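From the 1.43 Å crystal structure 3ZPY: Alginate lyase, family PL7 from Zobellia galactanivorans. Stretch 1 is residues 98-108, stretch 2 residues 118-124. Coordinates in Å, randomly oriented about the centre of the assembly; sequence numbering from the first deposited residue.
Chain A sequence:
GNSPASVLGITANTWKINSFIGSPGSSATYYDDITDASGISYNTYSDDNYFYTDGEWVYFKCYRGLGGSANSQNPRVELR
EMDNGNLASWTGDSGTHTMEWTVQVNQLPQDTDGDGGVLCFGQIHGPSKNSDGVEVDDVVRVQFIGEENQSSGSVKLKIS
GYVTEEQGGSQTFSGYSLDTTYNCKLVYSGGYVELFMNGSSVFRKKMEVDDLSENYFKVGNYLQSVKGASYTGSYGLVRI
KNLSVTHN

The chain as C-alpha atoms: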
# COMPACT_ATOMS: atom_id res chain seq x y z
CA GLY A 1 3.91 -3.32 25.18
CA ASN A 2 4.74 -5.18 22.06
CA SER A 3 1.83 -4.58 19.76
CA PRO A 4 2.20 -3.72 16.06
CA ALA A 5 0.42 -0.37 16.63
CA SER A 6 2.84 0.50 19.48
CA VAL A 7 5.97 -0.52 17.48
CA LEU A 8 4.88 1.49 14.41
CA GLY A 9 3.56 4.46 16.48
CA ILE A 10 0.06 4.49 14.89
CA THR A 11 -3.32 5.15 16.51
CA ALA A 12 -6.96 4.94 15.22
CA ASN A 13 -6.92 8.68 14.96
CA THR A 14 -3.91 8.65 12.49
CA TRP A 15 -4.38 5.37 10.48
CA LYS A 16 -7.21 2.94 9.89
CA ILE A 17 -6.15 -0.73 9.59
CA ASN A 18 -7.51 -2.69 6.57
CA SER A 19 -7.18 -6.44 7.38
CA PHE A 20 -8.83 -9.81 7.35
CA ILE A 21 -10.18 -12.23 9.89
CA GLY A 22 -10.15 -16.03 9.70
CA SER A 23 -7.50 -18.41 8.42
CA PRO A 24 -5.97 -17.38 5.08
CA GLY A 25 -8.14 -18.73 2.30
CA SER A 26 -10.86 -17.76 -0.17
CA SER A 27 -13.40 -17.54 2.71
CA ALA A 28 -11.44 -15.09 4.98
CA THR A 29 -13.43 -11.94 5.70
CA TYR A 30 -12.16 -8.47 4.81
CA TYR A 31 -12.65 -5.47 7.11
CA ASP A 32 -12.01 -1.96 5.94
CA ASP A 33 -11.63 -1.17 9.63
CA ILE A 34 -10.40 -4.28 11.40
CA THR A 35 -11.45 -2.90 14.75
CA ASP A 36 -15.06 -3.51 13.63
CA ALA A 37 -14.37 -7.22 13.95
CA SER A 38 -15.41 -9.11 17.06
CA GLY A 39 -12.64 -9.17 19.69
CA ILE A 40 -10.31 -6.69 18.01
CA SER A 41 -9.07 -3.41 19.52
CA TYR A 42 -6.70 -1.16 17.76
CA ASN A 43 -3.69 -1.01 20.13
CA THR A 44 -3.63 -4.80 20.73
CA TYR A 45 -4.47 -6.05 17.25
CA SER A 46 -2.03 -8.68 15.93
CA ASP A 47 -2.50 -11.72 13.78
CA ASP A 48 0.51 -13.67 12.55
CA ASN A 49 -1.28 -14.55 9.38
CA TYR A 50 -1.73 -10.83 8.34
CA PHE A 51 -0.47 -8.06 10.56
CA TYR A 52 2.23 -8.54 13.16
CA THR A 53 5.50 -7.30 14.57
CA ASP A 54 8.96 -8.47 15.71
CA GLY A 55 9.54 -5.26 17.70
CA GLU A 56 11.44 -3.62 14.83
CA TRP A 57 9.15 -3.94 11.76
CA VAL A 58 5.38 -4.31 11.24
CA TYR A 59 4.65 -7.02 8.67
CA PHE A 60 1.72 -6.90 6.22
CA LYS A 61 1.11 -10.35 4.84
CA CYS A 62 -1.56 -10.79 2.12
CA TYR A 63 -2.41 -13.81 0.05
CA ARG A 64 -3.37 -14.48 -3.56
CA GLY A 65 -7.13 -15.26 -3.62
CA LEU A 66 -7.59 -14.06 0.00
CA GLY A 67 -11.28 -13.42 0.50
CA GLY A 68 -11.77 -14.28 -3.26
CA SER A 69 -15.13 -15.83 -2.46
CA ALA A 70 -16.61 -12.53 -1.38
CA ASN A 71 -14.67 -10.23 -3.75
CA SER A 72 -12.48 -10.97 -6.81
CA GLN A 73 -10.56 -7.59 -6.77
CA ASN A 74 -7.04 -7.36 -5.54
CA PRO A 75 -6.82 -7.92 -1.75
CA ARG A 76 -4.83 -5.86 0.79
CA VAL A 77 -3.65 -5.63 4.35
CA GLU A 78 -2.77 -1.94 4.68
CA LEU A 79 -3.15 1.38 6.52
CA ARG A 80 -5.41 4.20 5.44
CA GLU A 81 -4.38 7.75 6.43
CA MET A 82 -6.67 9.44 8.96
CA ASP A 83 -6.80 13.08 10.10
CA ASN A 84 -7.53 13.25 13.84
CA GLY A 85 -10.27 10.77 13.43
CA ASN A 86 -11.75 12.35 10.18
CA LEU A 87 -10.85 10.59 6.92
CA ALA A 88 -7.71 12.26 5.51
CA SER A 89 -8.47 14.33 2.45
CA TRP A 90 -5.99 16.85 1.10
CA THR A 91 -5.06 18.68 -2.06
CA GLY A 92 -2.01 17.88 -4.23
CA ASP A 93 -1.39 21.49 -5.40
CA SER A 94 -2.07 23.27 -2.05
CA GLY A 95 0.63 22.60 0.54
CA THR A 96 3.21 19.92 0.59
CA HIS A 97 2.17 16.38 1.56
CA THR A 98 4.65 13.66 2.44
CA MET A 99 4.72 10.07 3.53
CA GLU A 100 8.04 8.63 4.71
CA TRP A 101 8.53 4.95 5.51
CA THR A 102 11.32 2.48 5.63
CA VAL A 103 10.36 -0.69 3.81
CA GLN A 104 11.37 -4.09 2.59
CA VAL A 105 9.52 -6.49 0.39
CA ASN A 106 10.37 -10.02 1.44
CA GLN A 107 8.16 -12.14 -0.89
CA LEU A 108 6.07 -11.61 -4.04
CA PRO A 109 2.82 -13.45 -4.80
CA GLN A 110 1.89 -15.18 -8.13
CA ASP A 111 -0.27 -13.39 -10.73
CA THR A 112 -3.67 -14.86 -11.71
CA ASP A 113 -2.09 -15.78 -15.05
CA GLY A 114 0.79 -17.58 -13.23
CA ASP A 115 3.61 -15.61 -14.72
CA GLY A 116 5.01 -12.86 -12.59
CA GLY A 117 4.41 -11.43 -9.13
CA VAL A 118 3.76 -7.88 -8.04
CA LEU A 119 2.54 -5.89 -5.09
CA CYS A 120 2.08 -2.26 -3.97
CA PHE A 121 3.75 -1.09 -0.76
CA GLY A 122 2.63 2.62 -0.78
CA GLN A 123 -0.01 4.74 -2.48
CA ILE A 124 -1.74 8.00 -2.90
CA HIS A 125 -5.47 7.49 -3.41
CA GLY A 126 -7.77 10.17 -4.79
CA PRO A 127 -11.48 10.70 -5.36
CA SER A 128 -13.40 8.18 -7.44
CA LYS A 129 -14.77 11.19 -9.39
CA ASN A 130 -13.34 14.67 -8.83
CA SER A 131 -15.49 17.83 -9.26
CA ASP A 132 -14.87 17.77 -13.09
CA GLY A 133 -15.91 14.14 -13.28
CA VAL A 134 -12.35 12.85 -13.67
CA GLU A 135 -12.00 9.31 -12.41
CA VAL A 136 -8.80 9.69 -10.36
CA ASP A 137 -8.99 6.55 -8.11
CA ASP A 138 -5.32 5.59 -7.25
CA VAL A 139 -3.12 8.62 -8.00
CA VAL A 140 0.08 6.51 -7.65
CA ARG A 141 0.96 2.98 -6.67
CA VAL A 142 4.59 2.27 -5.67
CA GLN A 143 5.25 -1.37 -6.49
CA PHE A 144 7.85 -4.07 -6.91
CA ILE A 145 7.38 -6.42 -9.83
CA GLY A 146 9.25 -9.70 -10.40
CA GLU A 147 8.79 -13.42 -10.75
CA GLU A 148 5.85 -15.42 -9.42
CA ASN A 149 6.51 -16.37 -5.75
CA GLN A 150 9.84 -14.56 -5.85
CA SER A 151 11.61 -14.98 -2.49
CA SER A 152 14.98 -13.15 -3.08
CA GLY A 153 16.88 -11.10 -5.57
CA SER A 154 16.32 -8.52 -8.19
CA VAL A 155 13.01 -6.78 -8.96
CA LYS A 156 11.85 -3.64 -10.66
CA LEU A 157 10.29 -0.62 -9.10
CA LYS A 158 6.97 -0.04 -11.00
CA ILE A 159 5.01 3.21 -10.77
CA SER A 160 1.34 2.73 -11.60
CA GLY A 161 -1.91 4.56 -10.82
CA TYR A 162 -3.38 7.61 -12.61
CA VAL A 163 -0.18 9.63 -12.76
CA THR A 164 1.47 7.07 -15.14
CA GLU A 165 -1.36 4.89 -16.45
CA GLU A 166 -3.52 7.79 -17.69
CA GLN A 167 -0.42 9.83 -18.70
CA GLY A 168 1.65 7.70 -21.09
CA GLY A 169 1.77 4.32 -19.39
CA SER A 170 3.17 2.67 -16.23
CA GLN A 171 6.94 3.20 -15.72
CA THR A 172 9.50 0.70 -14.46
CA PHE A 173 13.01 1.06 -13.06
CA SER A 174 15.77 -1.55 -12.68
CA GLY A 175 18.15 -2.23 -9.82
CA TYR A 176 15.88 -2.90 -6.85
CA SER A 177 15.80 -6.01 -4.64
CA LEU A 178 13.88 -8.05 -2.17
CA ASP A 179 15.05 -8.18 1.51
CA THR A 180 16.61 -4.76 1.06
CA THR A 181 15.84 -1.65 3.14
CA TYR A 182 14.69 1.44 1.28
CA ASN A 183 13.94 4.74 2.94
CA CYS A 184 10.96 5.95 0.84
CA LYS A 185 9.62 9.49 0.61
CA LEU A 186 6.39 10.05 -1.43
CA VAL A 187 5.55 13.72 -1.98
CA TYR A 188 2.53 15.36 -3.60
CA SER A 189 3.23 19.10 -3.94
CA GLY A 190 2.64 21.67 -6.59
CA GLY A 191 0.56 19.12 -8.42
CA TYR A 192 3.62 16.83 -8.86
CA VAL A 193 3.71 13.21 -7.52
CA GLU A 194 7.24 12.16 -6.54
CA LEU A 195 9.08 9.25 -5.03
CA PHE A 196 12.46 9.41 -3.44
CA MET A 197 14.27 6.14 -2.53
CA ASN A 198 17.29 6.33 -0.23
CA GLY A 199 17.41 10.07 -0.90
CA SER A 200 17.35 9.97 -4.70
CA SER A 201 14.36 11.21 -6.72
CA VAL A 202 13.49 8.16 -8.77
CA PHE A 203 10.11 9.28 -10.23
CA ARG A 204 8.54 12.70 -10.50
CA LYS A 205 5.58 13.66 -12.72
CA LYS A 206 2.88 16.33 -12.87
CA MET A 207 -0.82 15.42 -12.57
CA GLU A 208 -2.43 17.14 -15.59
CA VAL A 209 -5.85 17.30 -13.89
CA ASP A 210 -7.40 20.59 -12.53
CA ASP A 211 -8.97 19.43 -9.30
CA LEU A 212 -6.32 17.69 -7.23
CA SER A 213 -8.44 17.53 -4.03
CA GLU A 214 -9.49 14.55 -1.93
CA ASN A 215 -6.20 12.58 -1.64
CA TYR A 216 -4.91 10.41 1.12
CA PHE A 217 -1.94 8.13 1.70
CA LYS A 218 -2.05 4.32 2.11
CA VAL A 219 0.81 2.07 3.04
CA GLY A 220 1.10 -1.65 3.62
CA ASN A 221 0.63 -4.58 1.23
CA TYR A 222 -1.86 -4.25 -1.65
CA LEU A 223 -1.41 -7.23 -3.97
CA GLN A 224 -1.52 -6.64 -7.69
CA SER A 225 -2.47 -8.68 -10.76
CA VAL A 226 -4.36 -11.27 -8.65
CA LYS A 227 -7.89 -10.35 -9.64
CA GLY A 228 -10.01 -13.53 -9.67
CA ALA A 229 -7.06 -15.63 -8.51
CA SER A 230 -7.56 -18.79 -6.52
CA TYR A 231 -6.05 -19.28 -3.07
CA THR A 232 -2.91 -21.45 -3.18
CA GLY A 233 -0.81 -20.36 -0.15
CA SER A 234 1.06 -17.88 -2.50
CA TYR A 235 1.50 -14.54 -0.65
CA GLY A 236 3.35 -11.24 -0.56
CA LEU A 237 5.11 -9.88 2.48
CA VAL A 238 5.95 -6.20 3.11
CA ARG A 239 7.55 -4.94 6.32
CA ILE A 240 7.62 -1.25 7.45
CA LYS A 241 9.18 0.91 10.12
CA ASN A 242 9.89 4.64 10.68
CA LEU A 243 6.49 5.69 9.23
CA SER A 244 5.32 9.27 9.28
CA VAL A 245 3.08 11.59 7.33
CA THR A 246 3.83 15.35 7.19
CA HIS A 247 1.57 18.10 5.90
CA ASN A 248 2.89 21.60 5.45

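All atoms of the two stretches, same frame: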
# COMPACT_ATOMS: atom_id res chain seq x y z
N THR A 98 3.52 14.68 2.49
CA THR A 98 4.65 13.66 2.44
C THR A 98 4.35 12.42 3.29
O THR A 98 3.84 12.56 4.41
CB THR A 98 5.93 14.33 3.02
OG1 THR A 98 6.20 15.53 2.27
CG2 THR A 98 7.17 13.46 2.93
N MET A 99 4.69 11.25 2.73
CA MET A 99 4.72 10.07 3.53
C MET A 99 6.09 9.53 3.46
O MET A 99 6.63 9.35 2.38
CB MET A 99 3.71 9.03 3.04
CG MET A 99 3.80 7.75 3.85
SD MET A 99 2.43 6.58 3.46
CE MET A 99 2.78 6.12 1.74
N GLU A 100 6.71 9.32 4.65
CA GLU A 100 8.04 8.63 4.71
C GLU A 100 7.88 7.29 5.42
O GLU A 100 7.15 7.17 6.41
CB GLU A 100 9.00 9.48 5.48
CG GLU A 100 9.38 10.75 4.74
CD GLU A 100 10.19 11.71 5.56
OE1 GLU A 100 9.54 12.30 6.45
OE2 GLU A 100 11.38 11.81 5.35
N TRP A 101 8.53 6.28 4.86
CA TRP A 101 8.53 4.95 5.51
C TRP A 101 9.70 4.18 5.05
O TRP A 101 10.18 4.33 3.92
CB TRP A 101 7.21 4.20 5.20
CG TRP A 101 6.92 3.70 3.82
CD1 TRP A 101 6.75 2.34 3.51
CD2 TRP A 101 6.72 4.42 2.58
NE1 TRP A 101 6.46 2.19 2.20
CE2 TRP A 101 6.41 3.41 1.56
CE3 TRP A 101 6.70 5.76 2.22
CZ2 TRP A 101 6.13 3.79 0.22
CZ3 TRP A 101 6.42 6.11 0.90
CH2 TRP A 101 6.19 5.14 -0.08
N THR A 102 10.17 3.32 5.92
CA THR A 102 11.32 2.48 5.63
C THR A 102 10.72 1.12 5.38
O THR A 102 9.97 0.58 6.21
CB THR A 102 12.28 2.51 6.86
OG1 THR A 102 12.76 3.84 7.01
CG2 THR A 102 13.48 1.53 6.67
N VAL A 103 11.13 0.55 4.29
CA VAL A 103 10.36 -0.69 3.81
C VAL A 103 11.35 -1.75 3.32
O VAL A 103 12.45 -1.45 2.81
CB VAL A 103 9.39 -0.28 2.65
CG1 VAL A 103 10.14 0.09 1.33
CG2 VAL A 103 8.36 -1.39 2.37
N GLN A 104 10.89 -3.00 3.46
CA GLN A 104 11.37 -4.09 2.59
C GLN A 104 10.21 -4.89 2.06
O GLN A 104 9.11 -4.89 2.64
CB GLN A 104 12.26 -5.05 3.34
CG GLN A 104 13.48 -4.45 4.10
CD GLN A 104 14.42 -5.53 4.49
OE1 GLN A 104 14.06 -6.76 4.40
NE2 GLN A 104 15.61 -5.17 4.93
N VAL A 105 10.47 -5.51 0.91
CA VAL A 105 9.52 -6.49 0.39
C VAL A 105 10.30 -7.81 0.53
O VAL A 105 11.42 -7.91 -0.03
CB VAL A 105 8.99 -6.20 -1.01
CG1 VAL A 105 8.07 -7.35 -1.45
CG2 VAL A 105 8.35 -4.81 -1.06
N ASN A 106 9.71 -8.81 1.21
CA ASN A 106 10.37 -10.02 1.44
C ASN A 106 9.87 -11.19 0.57
O ASN A 106 10.50 -12.21 0.55
CB ASN A 106 10.19 -10.41 2.91
CG ASN A 106 10.79 -9.32 3.85
OD1 ASN A 106 12.00 -9.06 3.80
ND2 ASN A 106 9.93 -8.60 4.55
N GLN A 107 8.74 -11.05 -0.13
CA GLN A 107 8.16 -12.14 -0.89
C GLN A 107 7.13 -11.52 -1.80
O GLN A 107 6.34 -10.68 -1.36
CB GLN A 107 7.40 -13.12 0.07
CG GLN A 107 6.84 -14.34 -0.62
CD GLN A 107 7.83 -15.44 -1.01
OE1 GLN A 107 8.89 -15.58 -0.51
NE2 GLN A 107 7.40 -16.28 -1.84
N LEU A 108 7.12 -11.99 -3.06
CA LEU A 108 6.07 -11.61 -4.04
C LEU A 108 5.09 -12.77 -4.18
O LEU A 108 5.45 -13.96 -4.02
CB LEU A 108 6.67 -11.33 -5.43
CG LEU A 108 7.55 -10.09 -5.44
CD1 LEU A 108 8.17 -9.95 -6.81
CD2 LEU A 108 6.86 -8.87 -4.90
N VAL A 118 3.68 -9.32 -8.25
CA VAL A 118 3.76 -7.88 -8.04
C VAL A 118 2.95 -7.49 -6.80
O VAL A 118 1.81 -7.99 -6.61
CB VAL A 118 3.33 -7.10 -9.34
CG1 VAL A 118 1.98 -7.57 -9.92
CG2 VAL A 118 3.33 -5.59 -9.18
N LEU A 119 3.39 -6.46 -6.08
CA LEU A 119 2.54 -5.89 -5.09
C LEU A 119 2.89 -4.42 -4.90
O LEU A 119 3.95 -3.95 -5.36
CB LEU A 119 2.69 -6.65 -3.78
CG LEU A 119 4.10 -6.62 -3.07
CD1 LEU A 119 4.39 -5.34 -2.29
CD2 LEU A 119 4.18 -7.79 -2.07
N CYS A 120 1.97 -3.69 -4.22
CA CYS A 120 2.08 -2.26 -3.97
C CYS A 120 2.29 -2.03 -2.48
O CYS A 120 1.54 -2.52 -1.67
CB CYS A 120 0.75 -1.63 -4.43
SG CYS A 120 0.62 0.12 -3.92
N PHE A 121 3.34 -1.31 -2.18
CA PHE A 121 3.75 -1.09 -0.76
C PHE A 121 3.57 0.41 -0.36
O PHE A 121 4.01 0.79 0.74
CB PHE A 121 5.14 -1.64 -0.48
CG PHE A 121 6.24 -1.07 -1.36
CD1 PHE A 121 6.90 0.11 -1.04
CD2 PHE A 121 6.73 -1.79 -2.47
CE1 PHE A 121 7.94 0.59 -1.82
CE2 PHE A 121 7.72 -1.30 -3.27
CZ PHE A 121 8.35 -0.08 -2.95
N GLY A 122 3.04 1.29 -1.25
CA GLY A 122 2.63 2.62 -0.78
C GLY A 122 1.83 3.24 -1.91
O GLY A 122 2.03 2.91 -3.09
N GLN A 123 0.91 4.12 -1.53
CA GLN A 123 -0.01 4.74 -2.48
C GLN A 123 -0.40 6.14 -2.08
O GLN A 123 -0.39 6.46 -0.89
CB GLN A 123 -1.36 4.02 -2.60
CG GLN A 123 -1.41 2.52 -2.86
CD GLN A 123 -2.86 2.07 -2.53
OE1 GLN A 123 -3.04 1.19 -1.69
NE2 GLN A 123 -3.82 2.71 -3.09
N ILE A 124 -0.82 6.93 -3.12
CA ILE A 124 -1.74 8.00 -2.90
C ILE A 124 -3.06 7.62 -3.60
O ILE A 124 -3.06 7.25 -4.79
CB ILE A 124 -1.24 9.36 -3.52
CG1 ILE A 124 0.09 9.74 -2.86
CG2 ILE A 124 -2.29 10.49 -3.34
CD1 ILE A 124 0.89 10.78 -3.64

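Strand 98-107 runs nearly antiparallel to strand 122-124, with an angle of 174° between their directions, but the axes come no closer than 9.5 Å. That spacing is too wide for backbone pairing, and the two stretches meet through side chains, burying 404 Å² in total. The alternation of the extended strand turns M99, W101, V103 and V105 toward stretch 2, while T98, E100 and T102 make no contact with it.

At the start of the contact, M99 reaches across with its terminal methyl, CE lying 4.3 Å from CA of G122. W101 follows, its CZ2 3.8 Å from the same G122 CA. This closeness depends on glycine: a CB there would point toward stretch 1 and fall 2.4 Å from W101 CZ2, a clash. W101 NE1 also approaches the backbone O of F121 at 3.2 Å and lies at the edge of the F121 ring.

F121, where the chain turns a corner, contributes the largest covered area. Its ring receives V103, with CG1 3.9 Å from F121 CE1, and V105, with CG2 3.7 Å from F121 CD2. V105 also touches L119, CG1 to CD2 at 4.0 Å. Finally, L108 bends its side-chain end nearer, placing CD2 4.0 Å from L119 CG and extending the apolar packing beyond the strand.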